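Local coordinates for putative glycosyl hydrolase (Bacteroides thetaiotaomicron VPI-5482, PDB 3K11), which probably acts as a hydrolase of glycosidic bonds, as a member of glycosyl hydrolase family 88, at residues K45-R50 with Q108-F113; A49-K54 with D68-E73; L199-M204 with A265-W270; K245-H250 with A261-R266. All coordinates share one frame; numbering follows the deposited sequence.

Overall arrangement
The four contacts fall into two clusters of the helical, six-hairpin-type family 88 fold. Interactions 1 and 2 share Ala-49 and Arg-50: the loop after helix 29-45 first packs on helix 101-128, then becomes strand 51-53 of a small antiparallel sheet. Their centres lie 13 Å apart. Interactions 3 and 4 come later in the chain, with centres 8 Å apart; both use the start of helix 265-281 and reach the sheet of strands 198-200, 247-253 and 241-242. The centres of interactions 2 and 4 are 40 Å apart. Measured from the chain's centre, the first cluster is peripheral packing (centres 20 and 28 Å out), whereas the second joins strands and helices deeper inside (11 and 16 Å).

Interaction 1: residues K45-R50 with Q108-F113; sequences KETPAR and QNRFRF
In the largely helical framework of this glycosyl hydrolase family 88 protein, the loop after helix 29-45 is fastened to helix 101-128, with Thr-47 and Ala-49 meeting Arg-110 and Phe-113, residues about one turn apart on the helix. The polar half is a side-on grip by a guanidinium on one backbone carbonyl. Arg-110 NE donates to Thr-47 O over 2.8 Å, nearly in line with the C=O bond at 168°, and Arg-110 NH2 reaches Thr-47 O at 3.0 Å from above the carbonyl plane. The oxygen lies close to the guanidinium plane, so two N-H groups converge on it. A bend at chi2 sets CD of Arg-110 against the methyl of Ala-49, at 3.6 Å from CB. Arg-110 NH2 also pairs with Asp-44 in a salt bridge, while Thr-47 OG1 is engaged by Ile-43 O and Tyr-106 OH. An alanine in place of Arg-110 would probably leave Thr-47 O without these two donors and Asp-44 without this charge partner, letting the loop shift on the helix.

The apolar half is a CH-pi contact. Ala-49 CB sits over the face of Phe-113, 4.0 Å from the ring centroid and 24° off its normal. CG of Phe-113 lies anti to its backbone N (chi1 167°), and the ring it carries faces the loop. The Ala-49 carbonyl covers the same face, displaced toward the rim, with its O 3.5 Å from Phe-113 CE1. Phe-113 CZ lies 3.5 Å from Arg-50 N, which approaches the ring obliquely.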
# COMPACT_ATOMS: atom_id res chain seq x y z
N LYS A 45 32.32 26.52 -5.87
CA LYS A 45 33.73 26.08 -5.68
C LYS A 45 34.04 24.69 -6.22
O LYS A 45 35.20 24.35 -6.41
CB LYS A 45 34.27 26.27 -4.23
CG LYS A 45 33.39 25.92 -3.00
CD LYS A 45 33.18 24.42 -2.75
CE LYS A 45 34.41 23.74 -2.26
NZ LYS A 45 34.40 22.32 -1.80
N GLU A 46 33.01 23.89 -6.48
CA GLU A 46 33.17 22.55 -7.04
C GLU A 46 32.91 22.40 -8.51
O GLU A 46 32.81 21.27 -9.03
CB GLU A 46 32.22 21.61 -6.28
CG GLU A 46 32.67 21.36 -4.86
CD GLU A 46 34.00 20.61 -4.79
OE1 GLU A 46 34.50 20.11 -5.83
OE2 GLU A 46 34.54 20.54 -3.70
N THR A 47 32.72 23.53 -9.20
CA THR A 47 32.51 23.54 -10.63
C THR A 47 33.43 24.57 -11.29
O THR A 47 32.96 25.49 -11.97
CB THR A 47 31.02 23.79 -10.97
OG1 THR A 47 30.53 24.97 -10.29
CG2 THR A 47 30.18 22.53 -10.58
N PRO A 48 34.74 24.37 -11.17
CA PRO A 48 35.70 25.35 -11.69
C PRO A 48 35.61 25.52 -13.21
O PRO A 48 35.50 24.56 -13.92
CB PRO A 48 37.06 24.79 -11.28
CG PRO A 48 36.85 23.30 -11.12
CD PRO A 48 35.44 23.21 -10.56
N ALA A 49 35.66 26.75 -13.67
CA ALA A 49 35.61 27.04 -15.09
C ALA A 49 37.02 27.34 -15.57
O ALA A 49 37.34 28.50 -15.85
CB ALA A 49 34.64 28.21 -15.36
N ARG A 50 37.87 26.33 -15.64
CA ARG A 50 39.25 26.51 -16.10
C ARG A 50 39.69 25.29 -16.86
O ARG A 50 39.16 24.19 -16.65
CB ARG A 50 40.25 26.60 -14.94
CG ARG A 50 39.84 27.42 -13.79
CD ARG A 50 40.96 27.61 -12.79
NE ARG A 50 40.55 28.61 -11.83
CZ ARG A 50 39.82 28.38 -10.76
NH1 ARG A 50 39.46 27.15 -10.41
NH2 ARG A 50 39.51 29.39 -9.96
N GLN A 108 26.11 32.72 -16.52
CA GLN A 108 26.84 33.51 -17.53
C GLN A 108 28.30 33.06 -17.63
O GLN A 108 28.81 32.80 -18.72
CB GLN A 108 26.78 35.00 -17.15
CG GLN A 108 25.42 35.68 -17.37
CD GLN A 108 25.19 36.09 -18.81
OE1 GLN A 108 26.09 35.99 -19.63
NE2 GLN A 108 24.00 36.59 -19.11
N ASN A 109 28.96 32.97 -16.49
CA ASN A 109 30.36 32.65 -16.46
C ASN A 109 30.64 31.27 -17.04
O ASN A 109 31.53 31.13 -17.88
CB ASN A 109 30.87 32.75 -15.04
CG ASN A 109 32.29 32.32 -14.91
OD1 ASN A 109 32.57 31.17 -14.57
ND2 ASN A 109 33.22 33.23 -15.20
N ARG A 110 29.88 30.27 -16.62
CA ARG A 110 30.10 28.90 -17.12
C ARG A 110 29.79 28.77 -18.60
O ARG A 110 30.54 28.13 -19.35
CB ARG A 110 29.32 27.87 -16.30
CG ARG A 110 29.66 27.83 -14.80
CD ARG A 110 31.13 27.83 -14.55
NE ARG A 110 31.46 27.54 -13.14
CZ ARG A 110 31.46 28.42 -12.16
NH1 ARG A 110 31.03 29.67 -12.35
NH2 ARG A 110 31.85 28.06 -10.95
N PHE A 111 28.68 29.36 -19.04
CA PHE A 111 28.33 29.32 -20.46
C PHE A 111 29.31 30.06 -21.34
O PHE A 111 29.65 29.59 -22.42
CB PHE A 111 26.90 29.87 -20.71
CG PHE A 111 25.78 28.97 -20.25
CD1 PHE A 111 26.00 27.65 -19.87
CD2 PHE A 111 24.47 29.44 -20.31
CE1 PHE A 111 24.96 26.86 -19.52
CE2 PHE A 111 23.42 28.60 -19.95
CZ PHE A 111 23.68 27.35 -19.53
N ARG A 112 29.78 31.22 -20.90
CA ARG A 112 30.75 31.97 -21.70
C ARG A 112 32.08 31.20 -21.79
O ARG A 112 32.73 31.23 -22.82
CB ARG A 112 30.96 33.37 -21.13
CG ARG A 112 29.75 34.24 -21.37
CD ARG A 112 29.82 35.56 -20.66
NE ARG A 112 28.55 36.25 -20.85
CZ ARG A 112 28.24 37.00 -21.91
NH1 ARG A 112 29.11 37.22 -22.87
NH2 ARG A 112 27.04 37.53 -22.00
N PHE A 113 32.45 30.50 -20.71
CA PHE A 113 33.66 29.72 -20.65
C PHE A 113 33.54 28.56 -21.62
O PHE A 113 34.44 28.30 -22.40
CB PHE A 113 33.88 29.19 -19.22
CG PHE A 113 34.93 28.11 -19.13
CD1 PHE A 113 36.28 28.42 -19.31
CD2 PHE A 113 34.58 26.80 -18.88
CE1 PHE A 113 37.25 27.44 -19.22
CE2 PHE A 113 35.54 25.81 -18.78
CZ PHE A 113 36.88 26.13 -18.95

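Interaction 2: residues A49-K54 with D68-E73; sequences ARVVDK and DEAQLE. With EDO (1,2-ethanediol), chain Q.
Strands 51-53 and 70-72 pair antiparallel at one side of a three-stranded sheet, in which strand 51-53 lies between 59-60 and 70-72, and the flanking residues continue the bonding. The short strand axes approach to 4.5 Å with N-to-C directions 134° apart, evidence of a strong twist. Val-52 and Gln-71 form the hydrogen-bonded pair: Val-52 N donates to Gln-71 O at 2.8 Å, and Gln-71 N returns a bond to Val-52 O. Val-51/Leu-72 and Asp-53/Ala-70 are the non-hydrogen-bonded pairs, and the bonds Glu-73 N to Arg-50 O and Lys-54 N to Glu-69 O continue the pattern beyond both strands.

The side chains give each end its own character. Val-51 CG1 touches Ala-70 CB at 3.7 Å, beside Ile-60 of the third strand, while Leu-72 packs toward Phe-113 and helix 133-139. At one end, Arg-50 and Glu-73 run side by side in the same direction. Arg-50 NH1 meets Glu-73 OE1 at 3.1 Å on the syn side of the carboxylate, with that oxygen in the guanidinium plane, although the two flat groups are turned 55° apart. At the other end, the extended chain of Lys-54 carries NZ to 2.9 Å from Asp-68 O. A bound 1,2-ethanediol, probably from the crystallisation liquor, gives its O1 proton to the same carbonyl.

The two ends thus differ in chemistry: Lys-54 NZ bonds to a neutral backbone oxygen, whereas Arg-50 and Glu-73 form a true salt bridge.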
# COMPACT_ATOMS: atom_id res chain seq x y z
N ALA A 49 35.66 26.75 -13.67
CA ALA A 49 35.61 27.04 -15.09
C ALA A 49 37.02 27.34 -15.57
O ALA A 49 37.34 28.50 -15.85
CB ALA A 49 34.64 28.21 -15.36
N ARG A 50 37.87 26.33 -15.64
CA ARG A 50 39.25 26.51 -16.10
C ARG A 50 39.69 25.29 -16.86
O ARG A 50 39.16 24.19 -16.65
CB ARG A 50 40.25 26.60 -14.94
CG ARG A 50 39.84 27.42 -13.79
CD ARG A 50 40.96 27.61 -12.79
NE ARG A 50 40.55 28.61 -11.83
CZ ARG A 50 39.82 28.38 -10.76
NH1 ARG A 50 39.46 27.15 -10.41
NH2 ARG A 50 39.51 29.39 -9.96
N VAL A 51 40.69 25.51 -17.70
CA VAL A 51 41.40 24.44 -18.42
C VAL A 51 42.72 24.21 -17.70
O VAL A 51 43.42 25.16 -17.36
CB VAL A 51 41.62 24.80 -19.91
CG1 VAL A 51 42.43 23.74 -20.64
CG2 VAL A 51 40.24 25.01 -20.59
N VAL A 52 43.05 22.94 -17.46
CA VAL A 52 44.32 22.62 -16.82
C VAL A 52 44.99 21.47 -17.56
O VAL A 52 44.36 20.75 -18.33
CB VAL A 52 44.12 22.17 -15.35
CG1 VAL A 52 43.41 23.25 -14.52
CG2 VAL A 52 43.33 20.86 -15.30
N ASP A 53 46.28 21.31 -17.32
CA ASP A 53 47.04 20.16 -17.77
C ASP A 53 46.59 18.95 -16.95
O ASP A 53 46.57 19.00 -15.70
CB ASP A 53 48.51 20.40 -17.57
CG ASP A 53 49.35 19.22 -18.02
OD1 ASP A 53 49.34 18.16 -17.35
OD2 ASP A 53 50.02 19.38 -19.03
N LYS A 54 46.19 17.89 -17.64
CA LYS A 54 45.62 16.74 -16.98
C LYS A 54 46.61 16.00 -16.09
O LYS A 54 46.18 15.27 -15.21
CB LYS A 54 45.01 15.78 -18.00
CG LYS A 54 46.01 15.12 -18.88
CD LYS A 54 45.30 14.38 -20.00
CE LYS A 54 46.29 13.65 -20.91
NZ LYS A 54 45.65 13.14 -22.19
N ASP A 68 46.46 17.66 -26.46
CA ASP A 68 45.62 16.64 -25.82
C ASP A 68 45.90 16.47 -24.31
O ASP A 68 45.30 15.63 -23.67
CB ASP A 68 45.66 15.29 -26.59
CG ASP A 68 47.06 14.67 -26.64
OD1 ASP A 68 47.88 14.91 -25.73
OD2 ASP A 68 47.34 13.92 -27.61
N GLU A 69 46.78 17.27 -23.75
CA GLU A 69 47.01 17.31 -22.30
C GLU A 69 45.93 18.14 -21.60
O GLU A 69 45.77 18.01 -20.40
CB GLU A 69 48.39 17.89 -21.95
CG GLU A 69 48.59 19.44 -22.12
CD GLU A 69 48.58 19.93 -23.55
OE1 GLU A 69 48.85 19.09 -24.45
OE2 GLU A 69 48.31 21.16 -23.78
N ALA A 70 45.23 19.02 -22.34
CA ALA A 70 44.28 19.96 -21.73
C ALA A 70 42.97 19.27 -21.38
O ALA A 70 42.47 18.43 -22.16
CB ALA A 70 44.02 21.13 -22.69
N GLN A 71 42.41 19.62 -20.20
CA GLN A 71 41.10 19.16 -19.82
C GLN A 71 40.45 20.24 -18.96
O GLN A 71 41.13 21.08 -18.39
CB GLN A 71 41.17 17.86 -19.05
CG GLN A 71 41.88 18.00 -17.72
CD GLN A 71 41.82 16.76 -16.87
OE1 GLN A 71 41.48 15.66 -17.35
NE2 GLN A 71 42.11 16.92 -15.58
N LEU A 72 39.14 20.17 -18.84
CA LEU A 72 38.45 21.03 -17.89
C LEU A 72 38.88 20.56 -16.49
O LEU A 72 38.97 19.35 -16.23
CB LEU A 72 36.94 20.88 -18.06
CG LEU A 72 36.34 21.24 -19.42
CD1 LEU A 72 34.86 21.13 -19.38
CD2 LEU A 72 36.81 22.66 -19.83
N GLU A 73 39.18 21.50 -15.61
CA GLU A 73 39.56 21.16 -14.24
C GLU A 73 38.45 20.34 -13.59
O GLU A 73 37.26 20.70 -13.68
CB GLU A 73 39.82 22.45 -13.43
CG GLU A 73 40.23 22.13 -12.01
CD GLU A 73 40.52 23.33 -11.19
OE1 GLU A 73 40.25 24.45 -11.64
OE2 GLU A 73 40.97 23.13 -10.04
C1 EDO Q . 42.50 13.21 -22.96
O1 EDO Q . 42.91 14.33 -23.76
C2 EDO Q . 42.97 11.92 -23.60
O2 EDO Q . 42.03 11.55 -24.60

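Interaction 3: residues L199-M204 with A265-W270; sequences LWLDDM and ARANGW
Leu-201 and Asp-202, where strand 198-200 gives way to helix 202-217, face the first turns of helix 265-281. Along that helix Arg-266 comes first, and it joins the contact through a water: its NE donates to water 1, which lies in the guanidinium plane. NH1 and NH2 are bound elsewhere, to Cys-375 O, Ser-327 OG and Val-376 O.

Next, Ala-267 turns its methyl to both partners. Its CB is 3.7 Å from Leu-201 CD2 and 3.8 Å from Asp-202 OD1. Leu-201 CG, anti to the backbone N (chi1 -172°), reaches toward the helix, and CD2 comes 3.4 Å from Ala-267 O. Asn-268 touches Leu-201 CD2 as well, its ND2 3.8 Å away, while its amide is bound to His-299, Tyr-248 O and Trp-264 O.

Trp-270 closes the contact with the pyrrole edge of its indole. Asp-202 OD2 lies in the ring plane, 3.6 Å from Trp-270 CD1, with the carboxylate turned 56° from the ring. Arg-266 CG covers one face of the indole, and Phe-205 stacks on the ring.

Trp-270 NE1 donates to water 1 at 2.8 Å, and the water donates in turn to Asp-202 OD2 at 3.1 Å. One oxygen of this buried carboxylate is therefore reached by two helix donors through a single water, while OD1 bonds His-250 NE2; an ethanediol close to Asp-202 is consistent with a pocket here.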
# COMPACT_ATOMS: atom_id res chain seq x y z
N LEU A 199 11.31 3.22 -24.74
CA LEU A 199 11.08 4.55 -24.26
C LEU A 199 11.51 4.61 -22.79
O LEU A 199 11.15 3.76 -22.02
CB LEU A 199 9.63 4.97 -24.39
CG LEU A 199 9.00 5.05 -25.79
CD1 LEU A 199 7.52 5.53 -25.68
CD2 LEU A 199 9.87 5.96 -26.74
N TRP A 200 12.25 5.68 -22.48
CA TRP A 200 12.66 6.04 -21.11
C TRP A 200 11.87 7.24 -20.69
O TRP A 200 11.87 8.26 -21.37
CB TRP A 200 14.13 6.42 -21.12
CG TRP A 200 15.07 5.28 -21.26
CD1 TRP A 200 15.16 4.37 -22.29
CD2 TRP A 200 16.11 4.98 -20.36
NE1 TRP A 200 16.19 3.51 -22.05
CE2 TRP A 200 16.81 3.86 -20.89
CE3 TRP A 200 16.54 5.54 -19.15
CZ2 TRP A 200 17.93 3.30 -20.26
CZ3 TRP A 200 17.62 4.97 -18.50
CH2 TRP A 200 18.33 3.88 -19.07
N LEU A 201 11.24 7.15 -19.53
CA LEU A 201 10.48 8.28 -19.00
C LEU A 201 11.38 9.52 -18.93
O LEU A 201 10.94 10.65 -19.19
CB LEU A 201 9.91 7.93 -17.62
CG LEU A 201 8.95 8.91 -17.02
CD1 LEU A 201 7.74 9.16 -17.95
CD2 LEU A 201 8.50 8.39 -15.60
N ASP A 202 12.67 9.32 -18.60
CA ASP A 202 13.62 10.42 -18.47
C ASP A 202 13.66 11.26 -19.73
O ASP A 202 13.87 12.48 -19.64
CB ASP A 202 15.05 9.93 -18.22
CG ASP A 202 15.16 8.93 -17.05
OD1 ASP A 202 14.51 7.89 -17.11
OD2 ASP A 202 15.86 9.20 -16.04
N ASP A 203 13.39 10.65 -20.88
CA ASP A 203 13.59 11.38 -22.16
C ASP A 203 12.48 12.38 -22.43
O ASP A 203 12.64 13.22 -23.27
CB ASP A 203 13.74 10.44 -23.33
CG ASP A 203 15.11 9.78 -23.40
OD1 ASP A 203 16.09 10.36 -22.85
OD2 ASP A 203 15.21 8.74 -24.06
N MSE A 204 11.36 12.30 -21.71
CA MSE A 204 10.39 13.38 -21.75
C MSE A 204 11.13 14.69 -21.42
O MSE A 204 10.99 15.71 -22.09
CB MSE A 204 9.24 13.15 -20.79
CG MSE A 204 8.32 12.03 -21.26
SE MSE A 204 6.76 11.81 -20.17
CE MSE A 204 5.75 13.28 -20.88
N ALA A 265 10.71 7.39 -8.69
CA ALA A 265 10.44 8.80 -8.30
C ALA A 265 11.17 9.84 -9.08
O ALA A 265 10.52 10.80 -9.56
CB ALA A 265 10.66 9.00 -6.75
N ARG A 266 12.47 9.69 -9.31
CA ARG A 266 13.14 10.77 -10.04
C ARG A 266 12.58 10.92 -11.45
O ARG A 266 12.29 12.02 -11.85
CB ARG A 266 14.64 10.62 -10.07
CG ARG A 266 15.27 11.75 -10.91
CD ARG A 266 16.71 12.05 -10.60
NE ARG A 266 17.61 10.96 -10.93
CZ ARG A 266 18.46 10.40 -10.08
NH1 ARG A 266 18.56 10.79 -8.82
NH2 ARG A 266 19.27 9.43 -10.53
N ALA A 267 12.39 9.83 -12.18
CA ALA A 267 11.89 9.93 -13.55
C ALA A 267 10.45 10.43 -13.54
O ALA A 267 10.04 11.14 -14.45
CB ALA A 267 12.01 8.57 -14.30
N ASN A 268 9.67 10.10 -12.51
CA ASN A 268 8.35 10.70 -12.38
C ASN A 268 8.48 12.19 -12.15
O ASN A 268 7.73 12.97 -12.72
CB ASN A 268 7.54 10.02 -11.27
CG ASN A 268 6.67 8.92 -11.83
OD1 ASN A 268 5.49 9.17 -12.17
ND2 ASN A 268 7.26 7.71 -12.04
N GLY A 269 9.53 12.60 -11.43
CA GLY A 269 9.85 14.02 -11.33
C GLY A 269 10.17 14.62 -12.69
O GLY A 269 9.66 15.68 -13.04
N TRP A 270 10.99 13.97 -13.47
CA TRP A 270 11.30 14.47 -14.80
C TRP A 270 10.04 14.67 -15.66
O TRP A 270 9.94 15.63 -16.38
CB TRP A 270 12.25 13.54 -15.52
CG TRP A 270 13.65 13.47 -14.97
CD1 TRP A 270 14.47 12.35 -14.97
CD2 TRP A 270 14.41 14.51 -14.35
NE1 TRP A 270 15.66 12.66 -14.39
CE2 TRP A 270 15.64 13.97 -13.99
CE3 TRP A 270 14.16 15.85 -14.06
CZ2 TRP A 270 16.62 14.70 -13.36
CZ3 TRP A 270 15.15 16.59 -13.42
CH2 TRP A 270 16.36 16.00 -13.07
O HOH W 1 17.62 10.69 -13.98

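Interaction 4: residues K245-H250 with A261-R266; sequences KGLYRH and AFCWAR. With EDO (1,2-ethanediol), chain H.
His-250 and Trp-264 form the tight part of this contact between strand 247-253 and the approach to helix 265-281, where Cys-263, centre of an inverse gamma turn, leads to Trp-264 at the N-cap position. Both side chains have CG anti to the backbone N and run side by side in the same direction. Trp-264 CE3 sits over one face of the imidazole, displaced toward its rim and 3.4 Å from His-250 NE2, and the ring planes meet obliquely, at 55°. Beside them His-250 N donates to Phe-262 O at 3.0 Å, from above the carbonyl plane. Leu-247 CD1 meets Cys-263 SG more distantly, at 4.0 Å.

The looser side lies at Arg-249 and Ala-261, both partly exposed, where CB meets CB at 4.1 Å. Here Arg-249 NH2 reaches O2 of an ethanediol, probably from the crystallisation liquor, at 3.0 Å, while Arg-249 NE is bound to His-259 O.

A leucine in place of His-250 would probably leave Asp-202 OD1 and Tyr-387 OH without their imidazole partners and disturb the packing against Trp-264. With ND1 and NE2 both hydrogen-bonded and one face against the indole, the imidazole is restrained in rotation, whereas the guanidinium of Arg-249 meets a small solvent-like molecule.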
# COMPACT_ATOMS: atom_id res chain seq x y z
N LYS A 245 -3.28 4.85 -11.50
CA LYS A 245 -2.40 5.29 -10.42
C LYS A 245 -2.13 6.78 -10.44
O LYS A 245 -1.73 7.37 -9.43
CB LYS A 245 -1.06 4.55 -10.50
CG LYS A 245 -1.18 3.05 -10.28
CD LYS A 245 0.17 2.30 -10.33
CE LYS A 245 0.08 0.90 -9.55
NZ LYS A 245 0.26 0.97 -7.94
N GLY A 246 -2.32 7.38 -11.60
CA GLY A 246 -1.89 8.77 -11.76
C GLY A 246 -0.39 8.93 -11.73
O GLY A 246 0.09 9.97 -11.33
N LEU A 247 0.34 7.93 -12.23
CA LEU A 247 1.79 7.89 -12.21
C LEU A 247 2.27 7.38 -13.56
O LEU A 247 1.49 6.81 -14.33
CB LEU A 247 2.28 6.92 -11.09
CG LEU A 247 1.86 7.18 -9.65
CD1 LEU A 247 2.42 6.00 -8.79
CD2 LEU A 247 2.37 8.54 -9.19
N TYR A 248 3.55 7.56 -13.81
CA TYR A 248 4.20 7.07 -15.00
C TYR A 248 5.10 5.89 -14.70
O TYR A 248 5.76 5.84 -13.66
CB TYR A 248 5.09 8.14 -15.57
CG TYR A 248 4.38 9.25 -16.34
CD1 TYR A 248 3.93 10.39 -15.70
CD2 TYR A 248 4.18 9.15 -17.71
CE1 TYR A 248 3.34 11.40 -16.38
CE2 TYR A 248 3.56 10.18 -18.39
CZ TYR A 248 3.16 11.30 -17.73
OH TYR A 248 2.56 12.31 -18.44
N ARG A 249 5.12 4.94 -15.64
CA ARG A 249 6.14 3.89 -15.61
C ARG A 249 7.52 4.45 -16.06
O ARG A 249 7.59 5.31 -16.93
CB ARG A 249 5.74 2.69 -16.45
CG ARG A 249 5.17 2.97 -17.76
CD ARG A 249 4.91 1.69 -18.59
NE ARG A 249 3.78 0.92 -18.12
CZ ARG A 249 2.49 1.19 -18.27
NH1 ARG A 249 2.02 2.28 -18.82
NH2 ARG A 249 1.62 0.35 -17.79
N HIS A 250 8.60 3.94 -15.50
CA HIS A 250 9.95 4.38 -15.91
C HIS A 250 10.29 3.96 -17.34
O HIS A 250 10.96 4.68 -18.06
CB HIS A 250 11.02 3.83 -14.96
CG HIS A 250 12.39 4.36 -15.22
ND1 HIS A 250 13.54 3.67 -14.86
CD2 HIS A 250 12.80 5.51 -15.80
CE1 HIS A 250 14.60 4.40 -15.21
NE2 HIS A 250 14.18 5.52 -15.78
N ALA A 261 5.23 -1.75 -14.57
CA ALA A 261 5.39 -0.39 -14.09
C ALA A 261 6.30 -0.39 -12.88
O ALA A 261 6.00 -1.02 -11.89
CB ALA A 261 4.03 0.20 -13.71
N PHE A 262 7.43 0.28 -13.01
CA PHE A 262 8.25 0.63 -11.89
C PHE A 262 8.21 2.16 -11.85
O PHE A 262 8.79 2.81 -12.69
CB PHE A 262 9.65 0.06 -12.04
CG PHE A 262 9.66 -1.46 -11.95
CD1 PHE A 262 9.70 -2.07 -10.71
CD2 PHE A 262 9.52 -2.23 -13.06
CE1 PHE A 262 9.58 -3.43 -10.60
CE2 PHE A 262 9.45 -3.62 -12.94
CZ PHE A 262 9.48 -4.19 -11.71
N CYS A 263 7.45 2.71 -10.90
CA CYS A 263 7.15 4.16 -10.87
C CYS A 263 8.25 4.89 -10.13
O CYS A 263 8.08 5.36 -9.02
CB CYS A 263 5.79 4.38 -10.20
SG CYS A 263 4.47 3.52 -11.15
N TRP A 264 9.43 4.89 -10.74
CA TRP A 264 10.62 5.45 -10.13
C TRP A 264 10.45 6.94 -9.91
O TRP A 264 10.04 7.68 -10.81
CB TRP A 264 11.85 5.13 -11.00
CG TRP A 264 13.13 5.64 -10.47
CD1 TRP A 264 13.56 5.57 -9.19
CD2 TRP A 264 14.14 6.34 -11.21
NE1 TRP A 264 14.79 6.15 -9.08
CE2 TRP A 264 15.17 6.65 -10.30
CE3 TRP A 264 14.29 6.67 -12.54
CZ2 TRP A 264 16.33 7.30 -10.68
CZ3 TRP A 264 15.44 7.37 -12.91
CH2 TRP A 264 16.44 7.67 -11.97
N ALA A 265 10.71 7.39 -8.69
CA ALA A 265 10.44 8.80 -8.30
C ALA A 265 11.17 9.84 -9.08
O ALA A 265 10.52 10.80 -9.56
CB ALA A 265 10.66 9.00 -6.75
N ARG A 266 12.47 9.69 -9.31
CA ARG A 266 13.14 10.77 -10.04
C ARG A 266 12.58 10.92 -11.45
O ARG A 266 12.29 12.02 -11.85
CB ARG A 266 14.64 10.62 -10.07
CG ARG A 266 15.27 11.75 -10.91
CD ARG A 266 16.71 12.05 -10.60
NE ARG A 266 17.61 10.96 -10.93
CZ ARG A 266 18.46 10.40 -10.08
NH1 ARG A 266 18.56 10.79 -8.82
NH2 ARG A 266 19.27 9.43 -10.53
C1 EDO H . -0.35 -1.16 -14.38
O1 EDO H . -1.10 -1.06 -15.61
C2 EDO H . 1.15 -1.16 -14.63
O2 EDO H . 1.60 -1.92 -15.76